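Local coordinates for glia-derived nexin (Homo sapiens, PDB 4DY0), which inhibits thrombin, trypsin and urokinase as a heparin-binding serpin and promotes neurite extension by blocking thrombin, at residues A40-L48 with L58-N67. Numbering follows the deposited sequence.
Sequences ASVLGMLQL and LAMVMRYGVN
Gln47 reaches across to the 58-67 segment with its chain extended beyond CG, and its flat amide meets the backbone that leaves the helix there. Gln47 OE1 accepts a hydrogen bond from Val66 N at 2.7 Å, nearly straight (168°), the donor tilted from the carbonyl plane. Gln47 NE2 donates a hydrogen bond to Tyr64 O at 2.9 Å, and this acceptor lies in the Gln47 amide plane, so the two bonds together fix the amide's rotation. Met62, bent at chi3 (63°), runs past Gln47 in the opposite direction and sets SD 3.5 Å from Gln47 NE2 and CE 3.7 Å from Gly44 N. In the serpin fold helices 36-47 and 52-62 follow each other; their segments 40-47 and 58-62 run nearly antiparallel (154°). With an alanine at Gln47, Val66 N and Tyr64 O are likely to lose their side-chain partners and the turn some of its hold. Leu43 slides along Met62, CB against SD, while Leu43 CD2 lies 3.6 Å from Leu58 CD2, the side chains crossing at a slant; Ile294 touches both leucines. Val66 CG2 packs on Gly44 CA (3.7 Å), and the Val66 and Leu48 side chains cross at about a right angle, CG1 against CD1. A water links Tyr64 OH to Ala40 O, the latter bond weak.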
loop_
_atom_site.group_PDB
_atom_site.type_symbol
_atom_site.label_atom_id
_atom_site.label_comp_id
_atom_site.label_asym_id
_atom_site.label_seq_id
_atom_site.Cartn_x
_atom_site.Cartn_y
_atom_site.Cartn_z
ATOM N N ALA A 40 -0.841 6.958 -4.771
ATOM C CA ALA A 40 -1.310 7.631 -5.980
ATOM C C ALA A 40 -2.590 8.429 -5.717
ATOM O O ALA A 40 -2.695 9.595 -6.093
ATOM C CB ALA A 40 -1.532 6.618 -7.096
ATOM N N SER A 41 -3.561 7.800 -5.068
ATOM C CA SER A 41 -4.810 8.479 -4.740
ATOM C C SER A 41 -4.587 9.697 -3.846
ATOM O O SER A 41 -5.142 10.774 -4.080
ATOM C CB SER A 41 -5.782 7.505 -4.076
ATOM O OG SER A 41 -5.971 6.363 -4.896
ATOM N N VAL A 42 -3.803 9.457 -2.751
ATOM C CA VAL A 42 -3.486 10.547 -1.836
ATOM C C VAL A 42 -2.892 11.761 -2.560
ATOM O O VAL A 42 -3.199 12.903 -2.223
ATOM C CB VAL A 42 -2.549 10.065 -0.717
ATOM C CG1 VAL A 42 -1.771 11.222 -0.129
ATOM C CG2 VAL A 42 -3.357 9.337 0.354
ATOM N N LEU A 43 -2.013 11.581 -3.624
ATOM C CA LEU A 43 -1.435 12.677 -4.390
ATOM C C LEU A 43 -2.505 13.341 -5.261
ATOM O O LEU A 43 -2.510 14.558 -5.429
ATOM C CB LEU A 43 -0.252 12.197 -5.239
ATOM C CG LEU A 43 1.018 11.734 -4.501
ATOM C CD1 LEU A 43 2.054 11.174 -5.476
ATOM C CD2 LEU A 43 1.631 12.861 -3.669
ATOM N N GLY A 44 -3.412 12.538 -5.809
ATOM C CA GLY A 44 -4.536 13.071 -6.575
ATOM C C GLY A 44 -5.426 13.954 -5.714
ATOM O O GLY A 44 -5.784 15.069 -6.100
ATOM N N MET A 45 -5.776 13.451 -4.536
ATOM C CA MET A 45 -6.544 14.216 -3.569
ATOM C C MET A 45 -5.941 15.600 -3.358
ATOM O O MET A 45 -6.639 16.608 -3.448
ATOM C CB MET A 45 -6.618 13.456 -2.242
ATOM C CG MET A 45 -7.570 12.266 -2.281
ATOM S SD MET A 45 -7.168 10.948 -1.111
ATOM C CE MET A 45 -6.856 11.893 0.373
ATOM N N LEU A 46 -4.641 15.643 -3.085
ATOM C CA LEU A 46 -3.937 16.906 -2.861
ATOM C C LEU A 46 -3.827 17.756 -4.127
ATOM O O LEU A 46 -3.775 18.980 -4.054
ATOM C CB LEU A 46 -2.538 16.648 -2.294
ATOM C CG LEU A 46 -2.474 16.095 -0.872
ATOM C CD1 LEU A 46 -1.040 15.844 -0.469
ATOM C CD2 LEU A 46 -3.130 17.059 0.092
ATOM N N GLN A 47 -3.779 17.114 -5.290
ATOM C CA GLN A 47 -3.656 17.868 -6.529
ATOM C C GLN A 47 -4.918 18.697 -6.774
ATOM O O GLN A 47 -4.858 19.787 -7.341
ATOM C CB GLN A 47 -3.387 16.942 -7.711
ATOM C CG GLN A 47 -2.487 17.566 -8.757
ATOM C CD GLN A 47 -2.601 16.892 -10.108
ATOM O OE1 GLN A 47 -3.563 17.116 -10.844
ATOM N NE2 GLN A 47 -1.611 16.072 -10.449
ATOM N N LEU A 48 -6.053 18.168 -6.329
ATOM C CA LEU A 48 -7.339 18.842 -6.441
ATOM C C LEU A 48 -7.347 20.220 -5.786
ATOM O O LEU A 48 -8.115 21.095 -6.186
ATOM C CB LEU A 48 -8.431 17.975 -5.809
ATOM C CG LEU A 48 -9.392 17.172 -6.696
ATOM C CD1 LEU A 48 -8.863 16.961 -8.106
ATOM C CD2 LEU A 48 -9.731 15.842 -6.027
ATOM N N LEU A 58 3.502 18.421 -7.999
ATOM C CA LEU A 58 2.647 17.239 -7.977
ATOM C C LEU A 58 2.422 16.676 -9.380
ATOM O O LEU A 58 2.585 15.476 -9.612
ATOM C CB LEU A 58 1.306 17.561 -7.315
ATOM C CG LEU A 58 1.309 17.551 -5.786
ATOM C CD1 LEU A 58 0.098 18.304 -5.230
ATOM C CD2 LEU A 58 1.352 16.115 -5.273
ATOM N N ALA A 59 2.054 17.550 -10.314
ATOM C CA ALA A 59 1.766 17.132 -11.679
ATOM C C ALA A 59 2.998 16.527 -12.339
ATOM O O ALA A 59 2.901 15.544 -13.069
ATOM C CB ALA A 59 1.237 18.305 -12.502
ATOM N N MET A 60 4.157 17.117 -12.077
ATOM C CA MET A 60 5.404 16.614 -12.640
ATOM C C MET A 60 5.729 15.210 -12.126
ATOM O O MET A 60 6.121 14.334 -12.897
ATOM C CB MET A 60 6.565 17.557 -12.323
ATOM C CG MET A 60 7.876 17.151 -12.987
ATOM S SD MET A 60 9.266 17.079 -11.835
ATOM C CE MET A 60 9.012 15.482 -11.072
ATOM N N VAL A 61 5.580 15.002 -10.821
ATOM C CA VAL A 61 5.895 13.708 -10.225
ATOM C C VAL A 61 4.884 12.638 -10.641
ATOM O O VAL A 61 5.257 11.526 -11.009
ATOM C CB VAL A 61 5.943 13.788 -8.691
ATOM C CG1 VAL A 61 6.057 12.398 -8.093
ATOM C CG2 VAL A 61 7.097 14.668 -8.242
ATOM N N MET A 62 3.603 12.979 -10.584
ATOM C CA MET A 62 2.556 12.034 -10.950
ATOM C C MET A 62 2.527 11.819 -12.456
ATOM O O MET A 62 2.078 10.782 -12.939
ATOM C CB MET A 62 1.198 12.529 -10.457
ATOM C CG MET A 62 1.092 12.589 -8.944
ATOM S SD MET A 62 -0.283 13.615 -8.400
ATOM C CE MET A 62 -1.681 12.709 -9.070
ATOM N N ARG A 63 3.014 12.809 -13.195
ATOM C CA ARG A 63 3.069 12.723 -14.648
ATOM C C ARG A 63 1.673 12.796 -15.259
ATOM O O ARG A 63 1.456 12.336 -16.376
ATOM C CB ARG A 63 3.789 11.444 -15.090
ATOM C CG ARG A 63 5.292 11.451 -14.838
ATOM C CD ARG A 63 5.940 10.141 -15.266
ATOM N N TYR A 64 0.731 13.369 -14.515
ATOM C CA TYR A 64 -0.603 13.644 -15.045
ATOM C C TYR A 64 -1.388 14.589 -14.146
ATOM O O TYR A 64 -1.077 14.739 -12.963
ATOM C CB TYR A 64 -1.395 12.351 -15.260
ATOM C CG TYR A 64 -1.676 11.564 -13.998
ATOM C CD1 TYR A 64 -0.888 10.476 -13.649
ATOM C CD2 TYR A 64 -2.735 11.902 -13.163
ATOM C CE1 TYR A 64 -1.141 9.745 -12.509
ATOM C CE2 TYR A 64 -2.996 11.175 -12.011
ATOM C CZ TYR A 64 -2.194 10.098 -11.693
ATOM O OH TYR A 64 -2.438 9.364 -10.554
ATOM N N GLY A 65 -2.399 15.231 -14.718
ATOM C CA GLY A 65 -3.282 16.103 -13.953
ATOM C C GLY A 65 -4.607 15.414 -13.694
ATOM O O GLY A 65 -5.132 14.717 -14.565
ATOM N N VAL A 66 -5.150 15.597 -12.495
ATOM C CA VAL A 66 -6.419 14.972 -12.144
ATOM C C VAL A 66 -7.555 15.496 -13.019
ATOM O O VAL A 66 -8.394 14.723 -13.480
ATOM C CB VAL A 66 -6.766 15.173 -10.663
ATOM C CG1 VAL A 66 -8.138 14.592 -10.364
ATOM C CG2 VAL A 66 -5.715 14.521 -9.789
ATOM N N ASN A 67 -7.578 16.808 -13.241
ATOM C CA ASN A 67 -8.540 17.413 -14.158
ATOM C C ASN A 67 -8.343 16.859 -15.560
ATOM O O ASN A 67 -7.302 17.080 -16.175
ATOM C CB ASN A 67 -8.376 18.935 -14.197
ATOM C CG ASN A 67 -8.947 19.621 -12.973
ATOM O OD1 ASN A 67 -9.293 18.978 -11.984
ATOM N ND2 ASN A 67 -9.045 20.945 -13.035
HETATM O O HOH W 1 -4.386 9.218 -8.421
#